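Local coordinates for 70 KDA protein (Xanthomonas sp., PDB 4B2N) that cleaves rubber (latex) oxidatively as a processive dioxygenase, using two covalently bound c-type hemes, at residues A417-T428 against P498-L506; D44-N54 against Q62-L70. All coordinates share one frame; numbering follows the deposited sequence.

Contact 1: A417-T428 against P498-L506. With HEC (heme c), chain D.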
loop_
_atom_site.group_PDB
_atom_site.type_symbol
_atom_site.label_atom_id
_atom_site.label_comp_id
_atom_site.label_asym_id
_atom_site.label_seq_id
_atom_site.Cartn_x
_atom_site.Cartn_y
_atom_site.Cartn_z
ATOM N N ALA A 417 12.219 0.308 10.722
ATOM C CA ALA A 417 12.422 -0.693 9.683
ATOM C C ALA A 417 13.229 -0.019 8.545
ATOM O O ALA A 417 12.686 0.800 7.770
ATOM C CB ALA A 417 11.060 -1.222 9.185
ATOM N N ALA A 418 14.528 -0.313 8.434
ATOM C CA ALA A 418 15.321 0.196 7.329
ATOM C C ALA A 418 16.216 -0.860 6.714
ATOM O O ALA A 418 17.398 -0.576 6.417
ATOM C CB ALA A 418 16.151 1.396 7.781
ATOM N N VAL A 419 15.694 -2.069 6.525
ATOM C CA VAL A 419 16.447 -3.087 5.855
ATOM C C VAL A 419 15.637 -3.591 4.680
ATOM O O VAL A 419 14.560 -4.085 4.893
ATOM C CB VAL A 419 16.724 -4.264 6.830
ATOM C CG1 VAL A 419 17.385 -5.461 6.131
ATOM C CG2 VAL A 419 17.579 -3.806 8.026
ATOM N N VAL A 420 16.177 -3.474 3.458
ATOM C CA VAL A 420 15.660 -4.184 2.269
ATOM C C VAL A 420 16.464 -5.498 2.205
ATOM O O VAL A 420 17.702 -5.493 2.073
ATOM C CB VAL A 420 15.805 -3.313 1.000
ATOM C CG1 VAL A 420 15.424 -4.062 -0.291
ATOM C CG2 VAL A 420 14.916 -2.078 1.152
ATOM N N THR A 421 15.780 -6.624 2.382
ATOM C CA THR A 421 16.482 -7.925 2.437
ATOM C C THR A 421 16.669 -8.353 0.966
ATOM O O THR A 421 15.694 -8.408 0.197
ATOM C CB THR A 421 15.650 -8.952 3.221
ATOM O OG1 THR A 421 15.424 -8.501 4.562
ATOM C CG2 THR A 421 16.281 -10.347 3.196
ATOM N N PRO A 422 17.917 -8.655 0.549
ATOM C CA PRO A 422 18.054 -9.098 -0.836
ATOM C C PRO A 422 17.157 -10.286 -1.180
ATOM O O PRO A 422 16.877 -11.165 -0.326
ATOM C CB PRO A 422 19.524 -9.565 -0.937
ATOM C CG PRO A 422 20.205 -9.096 0.330
ATOM C CD PRO A 422 19.161 -8.816 1.350
ATOM N N ILE A 423 16.706 -10.305 -2.414
ATOM C CA ILE A 423 15.787 -11.360 -2.862
ATOM C C ILE A 423 16.394 -12.794 -2.667
ATOM O O ILE A 423 15.675 -13.739 -2.499
ATOM C CB ILE A 423 15.292 -11.069 -4.290
ATOM C CG1 ILE A 423 14.118 -11.985 -4.697
ATOM C CG2 ILE A 423 16.425 -11.207 -5.334
ATOM C CD1 ILE A 423 12.864 -11.814 -3.820
ATOM N N GLU A 424 17.715 -12.926 -2.728
ATOM C CA GLU A 424 18.343 -14.270 -2.652
ATOM C C GLU A 424 18.173 -14.798 -1.227
ATOM O O GLU A 424 18.311 -16.024 -0.974
ATOM C CB GLU A 424 19.849 -14.167 -2.986
ATOM C CG GLU A 424 20.081 -13.758 -4.413
ATOM C CD GLU A 424 20.040 -12.225 -4.682
ATOM O OE1 GLU A 424 19.752 -11.372 -3.767
ATOM O OE2 GLU A 424 20.326 -11.879 -5.885
ATOM N N THR A 425 17.980 -13.880 -0.274
ATOM C CA THR A 425 17.639 -14.285 1.085
ATOM C C THR A 425 16.171 -14.348 1.417
ATOM O O THR A 425 15.719 -15.372 1.897
ATOM C CB THR A 425 18.592 -13.791 2.254
ATOM O OG1 THR A 425 17.858 -13.349 3.423
ATOM C CG2 THR A 425 19.597 -12.884 1.885
ATOM N N ILE A 426 15.385 -13.310 1.045
ATOM C CA ILE A 426 13.961 -13.379 1.366
ATOM C C ILE A 426 13.188 -14.405 0.557
ATOM O O ILE A 426 12.355 -15.096 1.137
ATOM C CB ILE A 426 13.272 -11.979 1.326
ATOM C CG1 ILE A 426 11.752 -12.078 1.694
ATOM C CG2 ILE A 426 13.659 -11.209 0.066
ATOM C CD1 ILE A 426 11.633 -12.476 3.207
ATOM N N ARG A 427 13.459 -14.484 -0.753
ATOM C CA ARG A 427 12.916 -15.522 -1.660
ATOM C C ARG A 427 11.387 -15.588 -1.686
ATOM O O ARG A 427 10.799 -16.643 -2.006
ATOM C CB ARG A 427 13.500 -16.874 -1.326
ATOM C CG ARG A 427 15.010 -16.807 -1.205
ATOM C CD ARG A 427 15.700 -18.095 -1.658
ATOM N NE ARG A 427 14.905 -19.299 -1.388
ATOM C CZ ARG A 427 14.659 -19.781 -0.166
ATOM N NH1 ARG A 427 15.128 -19.148 0.898
ATOM N NH2 ARG A 427 13.930 -20.876 -0.017
ATOM N N THR A 428 10.728 -14.487 -1.315
ATOM C CA THR A 428 9.267 -14.469 -1.488
ATOM C C THR A 428 8.996 -14.193 -2.949
ATOM O O THR A 428 9.933 -13.956 -3.750
ATOM C CB THR A 428 8.650 -13.345 -0.667
ATOM O OG1 THR A 428 9.514 -12.211 -0.778
ATOM C CG2 THR A 428 8.534 -13.773 0.805
ATOM N N PRO A 498 15.965 -2.070 -7.787
ATOM C CA PRO A 498 15.523 -3.049 -6.790
ATOM C C PRO A 498 16.499 -4.151 -6.471
ATOM O O PRO A 498 17.141 -4.649 -7.377
ATOM C CB PRO A 498 14.270 -3.652 -7.383
ATOM C CG PRO A 498 14.187 -3.247 -8.806
ATOM C CD PRO A 498 15.166 -2.109 -9.015
ATOM N N THR A 499 16.528 -4.555 -5.211
ATOM C CA THR A 499 17.381 -5.659 -4.765
ATOM C C THR A 499 16.605 -6.688 -3.920
ATOM O O THR A 499 17.050 -7.833 -3.750
ATOM C CB THR A 499 18.532 -5.124 -3.887
ATOM O OG1 THR A 499 17.962 -4.416 -2.802
ATOM C CG2 THR A 499 19.387 -4.139 -4.669
ATOM N N GLY A 500 15.470 -6.282 -3.371
ATOM C CA GLY A 500 14.665 -7.175 -2.554
ATOM C C GLY A 500 13.450 -6.483 -1.975
ATOM O O GLY A 500 12.868 -5.560 -2.594
ATOM N N TYR A 501 13.040 -6.932 -0.795
ATOM C CA TYR A 501 11.841 -6.394 -0.173
ATOM C C TYR A 501 12.181 -5.847 1.220
ATOM O O TYR A 501 13.074 -6.397 1.939
ATOM C CB TYR A 501 10.741 -7.479 -0.106
ATOM C CG TYR A 501 10.311 -7.988 -1.440
ATOM C CD1 TYR A 501 9.704 -7.146 -2.375
ATOM C CD2 TYR A 501 10.446 -9.362 -1.749
ATOM C CE1 TYR A 501 9.313 -7.641 -3.628
ATOM C CE2 TYR A 501 10.049 -9.871 -2.967
ATOM C CZ TYR A 501 9.472 -8.996 -3.909
ATOM O OH TYR A 501 9.085 -9.505 -5.120
ATOM N N ILE A 502 11.478 -4.783 1.629
ATOM C CA ILE A 502 11.609 -4.231 2.974
ATOM C C ILE A 502 11.106 -5.294 4.003
ATOM O O ILE A 502 10.116 -6.012 3.721
ATOM C CB ILE A 502 10.787 -2.926 3.060
ATOM C CG1 ILE A 502 11.004 -2.208 4.378
ATOM C CG2 ILE A 502 9.305 -3.227 2.926
ATOM C CD1 ILE A 502 12.433 -1.713 4.518
ATOM N N ALA A 503 11.850 -5.506 5.107
ATOM C CA ALA A 503 11.327 -6.246 6.278
ATOM C C ALA A 503 10.438 -5.225 7.069
ATOM O O ALA A 503 10.930 -4.283 7.725
ATOM C CB ALA A 503 12.472 -6.860 7.117
ATOM N N PRO A 504 9.109 -5.333 6.948
ATOM C CA PRO A 504 8.356 -4.178 7.492
ATOM C C PRO A 504 8.250 -4.197 9.028
ATOM O O PRO A 504 8.538 -5.217 9.614
ATOM C CB PRO A 504 6.944 -4.372 6.933
ATOM C CG PRO A 504 6.851 -5.835 6.593
ATOM C CD PRO A 504 8.251 -6.305 6.243
ATOM N N PRO A 505 7.852 -3.069 9.655
ATOM C CA PRO A 505 7.571 -3.053 11.104
ATOM C C PRO A 505 6.542 -4.115 11.470
ATOM O O PRO A 505 5.500 -4.358 10.728
ATOM C CB PRO A 505 6.977 -1.605 11.347
ATOM C CG PRO A 505 7.546 -0.764 10.195
ATOM C CD PRO A 505 7.513 -1.753 9.025
ATOM N N LEU A 506 6.798 -4.741 12.612
ATOM C CA LEU A 506 5.844 -5.696 13.194
ATOM C C LEU A 506 4.926 -5.100 14.240
ATOM O O LEU A 506 4.031 -5.779 14.704
ATOM C CB LEU A 506 6.514 -6.981 13.712
ATOM C CG LEU A 506 7.475 -7.650 12.720
ATOM C CD1 LEU A 506 8.055 -8.914 13.319
ATOM C CD2 LEU A 506 6.703 -8.072 11.475
HETATM FE FE HEC D . 10.394 -11.465 8.519
HETATM C CHA HEC D . 7.929 -10.474 6.310
HETATM C CHB HEC D . 8.009 -11.826 11.146
HETATM C CHC HEC D . 12.704 -12.925 10.571
HETATM C CHD HEC D . 12.789 -10.141 6.479
HETATM N NA HEC D . 8.414 -11.093 8.711
HETATM C C1A HEC D . 7.516 -10.836 7.646
HETATM C C2A HEC D . 6.128 -10.836 8.103
HETATM C C3A HEC D . 6.157 -11.221 9.526
HETATM C C4A HEC D . 7.555 -11.439 9.834
HETATM C CMA HEC D . 4.954 -11.332 10.435
HETATM C CAA HEC D . 4.887 -10.407 7.324
HETATM C CBA HEC D . 4.935 -8.845 7.502
HETATM C CGA HEC D . 3.901 -8.165 6.591
HETATM O O1A HEC D . 3.301 -8.900 5.766
HETATM O O2A HEC D . 3.589 -6.920 6.658
HETATM N NB HEC D . 10.319 -12.251 10.529
HETATM C C1B HEC D . 9.347 -12.322 11.438
HETATM C C2B HEC D . 9.701 -12.931 12.724
HETATM C C3B HEC D . 11.121 -13.279 12.526
HETATM C C4B HEC D . 11.381 -12.820 11.172
HETATM C CMB HEC D . 8.796 -13.118 13.919
HETATM C CAB HEC D . 12.066 -13.987 13.475
HETATM C CBB HEC D . 11.728 -15.321 13.720
HETATM N NC HEC D . 12.333 -11.411 8.612
HETATM C C1C HEC D . 13.187 -12.205 9.428
HETATM C C2C HEC D . 14.595 -12.189 9.048
HETATM C C3C HEC D . 14.616 -11.368 7.863
HETATM C C4C HEC D . 13.206 -10.988 7.570
HETATM C CMC HEC D . 15.765 -12.873 9.737
HETATM C CAC HEC D . 15.854 -11.058 7.076
HETATM C CBC HEC D . 16.723 -11.973 6.606
HETATM N ND HEC D . 10.365 -10.446 6.819
HETATM C C1D HEC D . 11.380 -10.040 6.065
HETATM C C2D HEC D . 11.079 -9.403 4.790
HETATM C C3D HEC D . 9.640 -9.510 4.721
HETATM C C4D HEC D . 9.314 -10.177 5.978
HETATM C CMD HEC D . 12.027 -8.812 3.778
HETATM C CAD HEC D . 8.740 -9.016 3.611
HETATM C CBD HEC D . 8.486 -10.252 2.734
HETATM C CGD HEC D . 7.557 -9.962 1.579
HETATM O O1D HEC D . 7.869 -10.221 0.409
HETATM O O2D HEC D . 6.513 -9.425 1.885
HETATM O O HOH W 1 13.438 -3.375 7.955
HETATM O O HOH W 2 18.759 -5.675 -0.702
HETATM O O HOH W 3 19.443 -8.766 -4.401
#
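Gly-500 faces Pro-422 as a non-hydrogen-bonded pair; having no side chain, it lets its CA come to 3.2 Å from Thr-421 O in a CA-H...O contact. Its backbone also receives a methyl: Val-420 CG1, anti to the backbone N (chi1 174°), rests 3.5 Å from Gly-500 C. On the same side of this two-stranded antiparallel ribbon Ile-502 crosses Val-420 at about a right angle and drives CD1 to 3.2 Å from Val-419 O, which also takes a nearly straight bond from Ala-503 N. Ala-417 CB fits the corner formed by Ala-503 O and Pro-505 CD. Thr-421 and Tyr-501 form the hydrogen-bonded pair, exchanging two backbone bonds, and send their side chains to the other face. The Ile-423 side chain lies beside that of Tyr-501, with CD1 3.5 Å from CE2. Thr-428 OG1 donates to heme propionate O1D at 2.8 Å, while Ile-426 CD1 and Ala-503 CB press on the porphyrin, so the ribbon, helix 423-426 and the turn after it wall a heme c pocket. Tyr-501 stacks on His-517, and its OH bonds to Asp-429 and Met-433. Strand 420-422 leads into helix 423-426 at the N-cap Pro-422, and helix 391-394 packs against Thr-421, Ala-503 and Leu-506.

Contact 2: D44-N54 against Q62-L70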
loop_
_atom_site.group_PDB
_atom_site.type_symbol
_atom_site.label_atom_id
_atom_site.label_comp_id
_atom_site.label_asym_id
_atom_site.label_seq_id
_atom_site.Cartn_x
_atom_site.Cartn_y
_atom_site.Cartn_z
ATOM N N ASP A 44 12.559 12.982 14.036
ATOM C CA ASP A 44 11.876 11.845 13.359
ATOM C C ASP A 44 12.957 10.796 13.248
ATOM O O ASP A 44 13.888 10.999 12.525
ATOM C CB ASP A 44 11.434 12.299 11.973
ATOM C CG ASP A 44 10.991 11.158 11.063
ATOM O OD1 ASP A 44 10.857 10.003 11.568
ATOM O OD2 ASP A 44 10.906 11.404 9.814
ATOM N N PRO A 45 12.865 9.685 14.002
ATOM C CA PRO A 45 14.001 8.787 13.972
ATOM C C PRO A 45 14.400 8.190 12.617
ATOM O O PRO A 45 15.579 7.784 12.438
ATOM C CB PRO A 45 13.622 7.691 14.970
ATOM C CG PRO A 45 12.669 8.416 15.919
ATOM C CD PRO A 45 11.838 9.242 14.957
ATOM N N ARG A 46 13.420 8.050 11.701
ATOM C CA ARG A 46 13.712 7.652 10.330
ATOM C C ARG A 46 14.780 8.537 9.725
ATOM O O ARG A 46 15.539 8.062 8.900
ATOM C CB ARG A 46 12.425 7.783 9.488
ATOM C CG ARG A 46 11.339 6.890 10.075
ATOM C CD ARG A 46 10.033 7.030 9.329
ATOM N NE ARG A 46 9.711 8.470 9.212
ATOM C CZ ARG A 46 8.897 8.981 8.312
ATOM N NH1 ARG A 46 8.268 8.170 7.475
ATOM N NH2 ARG A 46 8.820 10.299 8.216
ATOM N N SER A 47 14.867 9.804 10.133
ATOM C CA SER A 47 15.738 10.743 9.454
ATOM C C SER A 47 17.163 10.528 9.998
ATOM O O SER A 47 18.120 11.024 9.410
ATOM C CB SER A 47 15.292 12.195 9.693
ATOM O OG SER A 47 15.457 12.473 11.091
ATOM N N LEU A 48 17.297 9.727 11.057
ATOM C CA LEU A 48 18.630 9.431 11.601
ATOM C C LEU A 48 19.317 8.337 10.801
ATOM O O LEU A 48 20.528 8.059 10.995
ATOM C CB LEU A 48 18.542 9.037 13.088
ATOM C CG LEU A 48 17.953 10.145 13.985
ATOM C CD1 LEU A 48 17.734 9.522 15.336
ATOM C CD2 LEU A 48 18.796 11.407 14.149
ATOM N N VAL A 49 18.568 7.659 9.934
ATOM C CA VAL A 49 19.117 6.461 9.252
ATOM C C VAL A 49 19.813 6.874 7.957
ATOM O O VAL A 49 19.254 6.820 6.867
ATOM C CB VAL A 49 18.051 5.376 9.044
ATOM C CG1 VAL A 49 18.637 4.136 8.417
ATOM C CG2 VAL A 49 17.347 5.074 10.392
ATOM N N LYS A 50 21.088 7.201 8.101
ATOM C CA LYS A 50 21.873 7.812 7.054
ATOM C C LYS A 50 23.226 7.053 7.120
ATOM O O LYS A 50 23.592 6.500 8.187
ATOM C CB LYS A 50 22.129 9.226 7.545
ATOM C CG LYS A 50 21.662 10.307 6.632
ATOM C CD LYS A 50 20.178 10.245 6.430
ATOM C CE LYS A 50 19.813 11.232 5.318
ATOM N NZ LYS A 50 20.495 12.542 5.574
ATOM N N GLN A 51 24.001 7.129 6.046
ATOM C CA GLN A 51 25.403 6.654 6.097
ATOM C C GLN A 51 26.107 7.035 7.417
ATOM O O GLN A 51 26.061 8.154 7.885
ATOM C CB GLN A 51 26.199 7.120 4.875
ATOM C CG GLN A 51 27.483 6.302 4.608
ATOM C CD GLN A 51 27.207 4.929 3.944
ATOM O OE1 GLN A 51 27.528 3.867 4.502
ATOM N NE2 GLN A 51 26.592 4.955 2.747
ATOM N N GLY A 52 26.730 6.050 8.051
ATOM C CA GLY A 52 27.337 6.270 9.349
ATOM C C GLY A 52 26.527 5.711 10.506
ATOM O O GLY A 52 27.084 5.484 11.620
ATOM N N VAL A 53 25.227 5.445 10.276
ATOM C CA VAL A 53 24.348 5.035 11.389
ATOM C C VAL A 53 24.874 3.752 12.004
ATOM O O VAL A 53 24.768 3.545 13.227
ATOM C CB VAL A 53 22.818 4.985 10.981
ATOM C CG1 VAL A 53 22.556 3.941 9.900
ATOM C CG2 VAL A 53 21.899 4.735 12.184
ATOM N N ASN A 54 25.477 2.886 11.190
ATOM C CA ASN A 54 25.849 1.568 11.710
ATOM C C ASN A 54 27.236 1.675 12.338
ATOM O O ASN A 54 28.147 1.056 11.811
ATOM C CB ASN A 54 25.892 0.518 10.604
ATOM C CG ASN A 54 24.491 0.333 9.889
ATOM O OD1 ASN A 54 24.386 0.296 8.635
ATOM N ND2 ASN A 54 23.474 0.146 10.683
ATOM N N GLN A 62 22.119 -4.332 11.068
ATOM C CA GLN A 62 22.824 -3.381 10.178
ATOM C C GLN A 62 21.802 -2.803 9.199
ATOM O O GLN A 62 21.360 -3.522 8.314
ATOM C CB GLN A 62 23.903 -4.102 9.397
ATOM C CG GLN A 62 24.866 -4.785 10.358
ATOM C CD GLN A 62 25.664 -3.740 11.129
ATOM O OE1 GLN A 62 26.172 -2.819 10.539
ATOM N NE2 GLN A 62 25.769 -3.886 12.442
ATOM N N PHE A 63 21.462 -1.527 9.339
ATOM C CA PHE A 63 20.506 -0.904 8.400
ATOM C C PHE A 63 21.078 -0.804 7.007
ATOM O O PHE A 63 22.263 -0.552 6.821
ATOM C CB PHE A 63 20.095 0.507 8.852
ATOM C CG PHE A 63 19.462 0.553 10.213
ATOM C CD1 PHE A 63 18.189 -0.034 10.442
ATOM C CD2 PHE A 63 20.145 1.169 11.314
ATOM C CE1 PHE A 63 17.584 0.033 11.714
ATOM C CE2 PHE A 63 19.561 1.186 12.600
ATOM C CZ PHE A 63 18.262 0.636 12.801
ATOM N N ASN A 64 20.230 -0.869 6.002
ATOM C CA ASN A 64 20.745 -0.672 4.650
ATOM C C ASN A 64 19.858 0.157 3.786
ATOM O O ASN A 64 20.219 0.419 2.638
ATOM C CB ASN A 64 21.114 -1.995 3.983
ATOM C CG ASN A 64 19.897 -2.819 3.640
ATOM O OD1 ASN A 64 18.791 -2.331 3.634
ATOM N ND2 ASN A 64 20.111 -4.087 3.354
ATOM N N ALA A 65 18.728 0.630 4.321
ATOM C CA ALA A 65 17.835 1.439 3.486
ATOM C C ALA A 65 17.763 2.826 4.101
ATOM O O ALA A 65 17.014 3.048 5.086
ATOM C CB ALA A 65 16.456 0.806 3.411
ATOM N N TYR A 66 18.542 3.746 3.518
ATOM C CA TYR A 66 18.722 5.011 4.154
ATOM C C TYR A 66 17.646 5.967 3.772
ATOM O O TYR A 66 17.188 5.957 2.626
ATOM C CB TYR A 66 20.081 5.623 3.880
ATOM C CG TYR A 66 21.236 4.781 4.380
ATOM C CD1 TYR A 66 21.304 4.354 5.706
ATOM C CD2 TYR A 66 22.254 4.389 3.529
ATOM C CE1 TYR A 66 22.379 3.561 6.168
ATOM C CE2 TYR A 66 23.318 3.585 3.991
ATOM C CZ TYR A 66 23.381 3.210 5.322
ATOM O OH TYR A 66 24.419 2.410 5.809
ATOM N N PHE A 67 17.294 6.809 4.735
ATOM C CA PHE A 67 16.440 7.951 4.538
ATOM C C PHE A 67 17.137 8.982 3.663
ATOM O O PHE A 67 18.313 9.206 3.830
ATOM C CB PHE A 67 16.179 8.559 5.893
ATOM C CG PHE A 67 15.115 9.601 5.918
ATOM C CD1 PHE A 67 13.723 9.236 5.955
ATOM C CD2 PHE A 67 15.463 10.924 5.869
ATOM C CE1 PHE A 67 12.720 10.203 6.006
ATOM C CE2 PHE A 67 14.469 11.909 5.990
ATOM C CZ PHE A 67 13.083 11.545 6.036
ATOM N N VAL A 68 16.407 9.646 2.759
ATOM C CA VAL A 68 16.973 10.748 1.995
ATOM C C VAL A 68 16.154 11.993 2.275
ATOM O O VAL A 68 14.923 12.005 2.075
ATOM C CB VAL A 68 16.977 10.508 0.450
ATOM C CG1 VAL A 68 17.452 11.791 -0.253
ATOM C CG2 VAL A 68 17.910 9.374 0.141
ATOM N N ASP A 69 16.829 13.031 2.714
ATOM C CA ASP A 69 16.167 14.260 3.111
ATOM C C ASP A 69 16.022 15.113 1.863
ATOM O O ASP A 69 17.002 15.602 1.330
ATOM C CB ASP A 69 16.965 14.940 4.241
ATOM C CG ASP A 69 16.326 16.247 4.700
ATOM O OD1 ASP A 69 15.350 16.729 4.066
ATOM O OD2 ASP A 69 16.833 16.828 5.665
ATOM N N LEU A 70 14.793 15.246 1.339
ATOM C CA LEU A 70 14.575 16.079 0.155
ATOM C C LEU A 70 14.390 17.565 0.471
ATOM O O LEU A 70 14.515 18.442 -0.427
ATOM C CB LEU A 70 13.276 15.628 -0.615
ATOM C CG LEU A 70 13.432 14.143 -0.982
ATOM C CD1 LEU A 70 12.085 13.569 -1.442
ATOM C CD2 LEU A 70 14.586 13.927 -2.000
HETATM O O HOH W 4 19.670 13.232 2.933
HETATM O O HOH W 5 26.229 3.433 8.157
#
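Val-49 CG1 reaches Phe-63 CB at 3.9 Å and the Tyr-66 ring at CD1, crossing the tyrosine at about a right angle. Val-53 CG1 closes the same apolar patch: it comes to the edge of Tyr-66, 3.8 Å from CE1, and also touches Phe-63 CD2. One face of Tyr-66 carries the peptide between Lys-50 and Gln-51, with Gln-51 N above the ring centre. Phe-67 packs separately, against the 3-10 segment. Its CG stands anti to the backbone N (chi1 -169°), which lays one ring face against Ser-47 CA, in a CH-pi contact 3.9 Å from the ring centroid, while Arg-46 CB meets CD1. Between these two groups Phe-67 N donates to Val-49 O at 2.9 Å, the one direct backbone hydrogen bond joining the segments. Both segments belong to the long loop between helices 27-32 and 88-104, with Arg-46 packing on Ser-308 and Asp-44 on Leu-28 of helix 27-32. Neither has a regular strand; 44-54 is a chain of short turns: an Asx turn at Asp-44, the 3-10 segment 45-48, an inverse gamma turn centred on Val-49 and a type II beta turn from Lys-50 to Val-53. Outside the rings, Arg-46 grips the carboxylate of Asp-44 side-on, NE to OD1 and NH2 to OD2 (2.9 Å), both oxygens near the guanidinium plane. Asp-44 O accepts from both Ser-47 N and Ser-47 OG. On the rim, one water accepts from Lys-50 NZ and Asp-69 N, and another accepts from Gly-52 N at 2.7 Å and from Asn-54 N and bonds to Tyr-66 OH.

Contact 1 is the deeper of the two: most of its residues are buried, and it pairs two short strands beside a heme. Contact 2 is only partly buried, joins turns and loops that lie close in sequence, and has no heme-bonding residue, though Arg-46 comes near Arg-294 and Lys-297 of the other heme site. Backbone ladder bonds dominate in the first; ring packing and rim waters dominate in the second, whose salt bridge is internal to 44-54. They meet directly: Ala-418 O probably accepts from Ala-65 N, Asn-64 OD1 probably takes Val-420 N, and Ala-418 CB packs on Phe-63. Segment 62-70 thus lies along 417-428 as well as against 44-54.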